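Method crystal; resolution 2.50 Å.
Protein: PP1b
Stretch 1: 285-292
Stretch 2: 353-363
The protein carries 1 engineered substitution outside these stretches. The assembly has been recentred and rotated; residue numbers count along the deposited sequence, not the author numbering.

Stretch 1 (285-292) DAIQPDYR
Stretch 2 353-363: NRQRALVAITR

Stretch 1 enters as a helix that begins earlier in the chain, then passes through a 3-10 segment, 288-290, into an extended Y291 (phi/psi -133/146). Stretch 2 is a regular helix, 354-361. The two meet closest in register at I287 and L358, whose CA atoms lie 6.7 Å apart, and together they bury 353 Å².

The stretch 2 helix opens with a classical cap. N353, with beta-like phi/psi (-114/178) and chi1 p, places its OD1 2.7 Å from the N of R356, so an amide with no preceding helical carbonyl is satisfied at a nearly straight 170°. The usual i to i+4 bonds follow, as from L358 N to R354 O at 2.7 Å. At the far end T362 leaves helical geometry. Its p rotamer turns OG1 back to L358 O, 2.7 Å away, a carbonyl that also receives a weak bond from T362 N at 3.3 Å. The same OG1 accepts from R363 NH2 at 2.8 Å and 175°, while R363 NE reaches V359 O at 2.8 Å in a weak bond; R363 NH1 is satisfied elsewhere in the structure.

In stretch 1 the tight turn is held by D290 N to I287 O (3.0 Å) and Y291 N to Q288 O (2.8 Å). Q288 points away from stretch 2, and its NE2 makes a weak bond to Y291 O at 3.1 Å.

One polar link joins the stretches: R354 NH1 donates to D290 OD2 at 2.5 Å, a salt-bridge hydrogen bond with an angle of 130°. Both CA-to-CB bonds point toward the opposing stretch. D290 is m, and R354 has chi1 -108°, chi2 m, chi3 149° and chi4 near 180°. The long arginine spans the gap and presents the edge of its guanidinium to the carboxylate, pairing opposite charges at a partly exposed margin. Its NE and NH2 are hydrogen-bonded elsewhere in the structure.

Beside this bridge lies an apolar patch. L358 (t, p) points toward stretch 1 and sets CD1 3.6 Å from I287 CG2. I287 (p, t) projects sideways, yet its CG2 also lies 3.8 Å from T362 CG2 and 4.4 Å from I361 CG2, so one methyl, carried on the beta branch, meets three residues. Y291 (m, chi2 -85°) starts sideways, but its end comes nearer: OH lies 3.9 Å from L358 CD2, and L358 CD1 sits at the ring edge, 4.5 Å from CE2. Leucine suits this place because its apolar methyls can touch both isoleucine and tyrosine and ask for no hydrogen-bond partner of their own.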

# COMPACT_ATOMS: atom_id res chain seq x y z
N ASP A 285 0.55 10.48 15.45
CA ASP A 285 1.86 10.60 14.80
C ASP A 285 3.00 10.79 15.80
O ASP A 285 4.07 10.17 15.66
CB ASP A 285 1.85 11.77 13.80
CG ASP A 285 0.95 11.52 12.60
OD1 ASP A 285 0.41 10.40 12.46
OD2 ASP A 285 0.78 12.46 11.79
N ALA A 286 2.79 11.64 16.80
CA ALA A 286 3.82 11.94 17.79
C ALA A 286 4.12 10.73 18.67
O ALA A 286 5.27 10.46 18.99
CB ALA A 286 3.41 13.12 18.66
N ILE A 287 3.08 9.98 19.03
CA ILE A 287 3.22 8.83 19.92
C ILE A 287 3.61 7.53 19.20
O ILE A 287 3.95 6.54 19.85
CB ILE A 287 1.96 8.59 20.77
CG1 ILE A 287 0.77 8.11 19.93
CG2 ILE A 287 1.58 9.86 21.53
CD1 ILE A 287 -0.42 7.66 20.75
N GLN A 288 3.57 7.55 17.86
CA GLN A 288 3.79 6.34 17.06
C GLN A 288 5.05 5.53 17.43
O GLN A 288 4.97 4.31 17.55
CB GLN A 288 3.79 6.68 15.55
CG GLN A 288 3.87 5.47 14.63
CD GLN A 288 2.74 4.48 14.85
OE1 GLN A 288 1.60 4.73 14.49
NE2 GLN A 288 3.07 3.33 15.45
N PRO A 289 6.21 6.20 17.63
CA PRO A 289 7.42 5.49 18.05
C PRO A 289 7.27 4.46 19.19
O PRO A 289 8.05 3.52 19.26
CB PRO A 289 8.33 6.63 18.50
CG PRO A 289 7.96 7.75 17.60
CD PRO A 289 6.48 7.62 17.35
N ASP A 290 6.27 4.64 20.05
CA ASP A 290 6.02 3.71 21.16
C ASP A 290 5.16 2.49 20.82
O ASP A 290 4.91 1.66 21.70
CB ASP A 290 5.36 4.45 22.34
CG ASP A 290 6.36 5.18 23.20
OD1 ASP A 290 6.82 4.59 24.20
OD2 ASP A 290 6.69 6.33 22.87
N TYR A 291 4.69 2.37 19.58
CA TYR A 291 3.76 1.30 19.23
C TYR A 291 4.14 0.58 17.94
O TYR A 291 4.66 1.19 17.01
CB TYR A 291 2.34 1.86 19.12
CG TYR A 291 1.86 2.50 20.39
CD1 TYR A 291 1.29 1.74 21.40
CD2 TYR A 291 2.01 3.87 20.61
CE1 TYR A 291 0.86 2.32 22.59
CE2 TYR A 291 1.59 4.46 21.79
CZ TYR A 291 1.01 3.68 22.77
OH TYR A 291 0.59 4.25 23.95
N ARG A 292 3.87 -0.73 17.89
CA ARG A 292 4.07 -1.52 16.68
C ARG A 292 3.04 -1.16 15.62
O ARG A 292 3.41 -0.88 14.48
CB ARG A 292 3.97 -3.02 16.98
CG ARG A 292 5.16 -3.62 17.72
CD ARG A 292 4.77 -4.17 19.08
NE ARG A 292 5.36 -5.49 19.35
CZ ARG A 292 5.10 -6.23 20.42
NH1 ARG A 292 4.26 -5.80 21.37
NH2 ARG A 292 5.68 -7.42 20.56
N ASN A 353 10.41 12.80 30.93
CA ASN A 353 10.91 11.66 30.15
C ASN A 353 9.85 11.16 29.17
O ASN A 353 8.73 11.70 29.13
CB ASN A 353 11.39 10.53 31.08
CG ASN A 353 10.25 9.86 31.84
OD1 ASN A 353 9.11 9.85 31.40
ND2 ASN A 353 10.58 9.28 32.98
N ARG A 354 10.19 10.15 28.37
CA ARG A 354 9.25 9.56 27.40
C ARG A 354 7.96 9.06 28.04
O ARG A 354 6.87 9.42 27.59
CB ARG A 354 9.91 8.41 26.62
CG ARG A 354 10.23 8.73 25.17
CD ARG A 354 9.02 8.56 24.26
NE ARG A 354 9.05 9.47 23.12
CZ ARG A 354 8.12 9.54 22.17
NH1 ARG A 354 7.06 8.74 22.19
NH2 ARG A 354 8.24 10.43 21.18
N GLN A 355 8.08 8.24 29.08
CA GLN A 355 6.91 7.65 29.72
C GLN A 355 5.94 8.72 30.20
O GLN A 355 4.75 8.66 29.88
CB GLN A 355 7.34 6.75 30.89
N ARG A 356 6.44 9.70 30.96
CA ARG A 356 5.63 10.82 31.46
C ARG A 356 5.03 11.66 30.34
O ARG A 356 3.87 12.05 30.39
CB ARG A 356 6.46 11.75 32.35
CG ARG A 356 6.94 11.17 33.66
CD ARG A 356 7.58 12.25 34.54
NE ARG A 356 8.52 11.70 35.51
CZ ARG A 356 8.17 11.03 36.61
NH1 ARG A 356 6.90 10.80 36.91
NH2 ARG A 356 9.12 10.58 37.43
N ALA A 357 5.85 11.95 29.33
CA ALA A 357 5.40 12.75 28.19
C ALA A 357 4.33 12.02 27.39
O ALA A 357 3.38 12.63 26.92
CB ALA A 357 6.57 13.12 27.30
N LEU A 358 4.48 10.71 27.24
CA LEU A 358 3.50 9.89 26.54
C LEU A 358 2.15 9.93 27.25
O LEU A 358 1.11 10.02 26.61
CB LEU A 358 3.98 8.44 26.41
CG LEU A 358 3.01 7.46 25.75
CD1 LEU A 358 2.52 7.96 24.39
CD2 LEU A 358 3.66 6.09 25.60
N VAL A 359 2.18 9.87 28.58
CA VAL A 359 0.94 9.92 29.36
C VAL A 359 0.30 11.30 29.24
O VAL A 359 -0.90 11.40 29.03
CB VAL A 359 1.18 9.58 30.85
CG1 VAL A 359 -0.10 9.77 31.65
CG2 VAL A 359 1.66 8.14 30.99
N ALA A 360 1.12 12.34 29.32
CA ALA A 360 0.62 13.73 29.29
C ALA A 360 -0.03 14.11 27.97
O ALA A 360 -1.05 14.80 27.95
CB ALA A 360 1.75 14.69 29.61
N ILE A 361 0.57 13.67 26.86
CA ILE A 361 0.07 13.99 25.53
C ILE A 361 -1.22 13.23 25.20
O ILE A 361 -2.04 13.71 24.41
CB ILE A 361 1.15 13.68 24.46
CG1 ILE A 361 2.37 14.60 24.66
CG2 ILE A 361 0.60 13.84 23.05
CD1 ILE A 361 2.05 16.08 24.68
N THR A 362 -1.42 12.06 25.81
CA THR A 362 -2.54 11.19 25.48
C THR A 362 -3.74 11.29 26.44
O THR A 362 -4.61 10.42 26.41
CB THR A 362 -2.08 9.73 25.40
OG1 THR A 362 -1.50 9.35 26.65
CG2 THR A 362 -1.06 9.54 24.28
N ARG A 363 -3.79 12.33 27.27
CA ARG A 363 -4.94 12.55 28.15
C ARG A 363 -6.04 13.36 27.45
O ARG A 363 -7.22 13.11 27.67
CB ARG A 363 -4.52 13.30 29.42
CG ARG A 363 -3.45 12.64 30.27
CD ARG A 363 -3.78 11.19 30.60
NE ARG A 363 -3.38 10.27 29.53
CZ ARG A 363 -3.79 9.01 29.42
NH1 ARG A 363 -4.63 8.48 30.31
NH2 ARG A 363 -3.36 8.27 28.41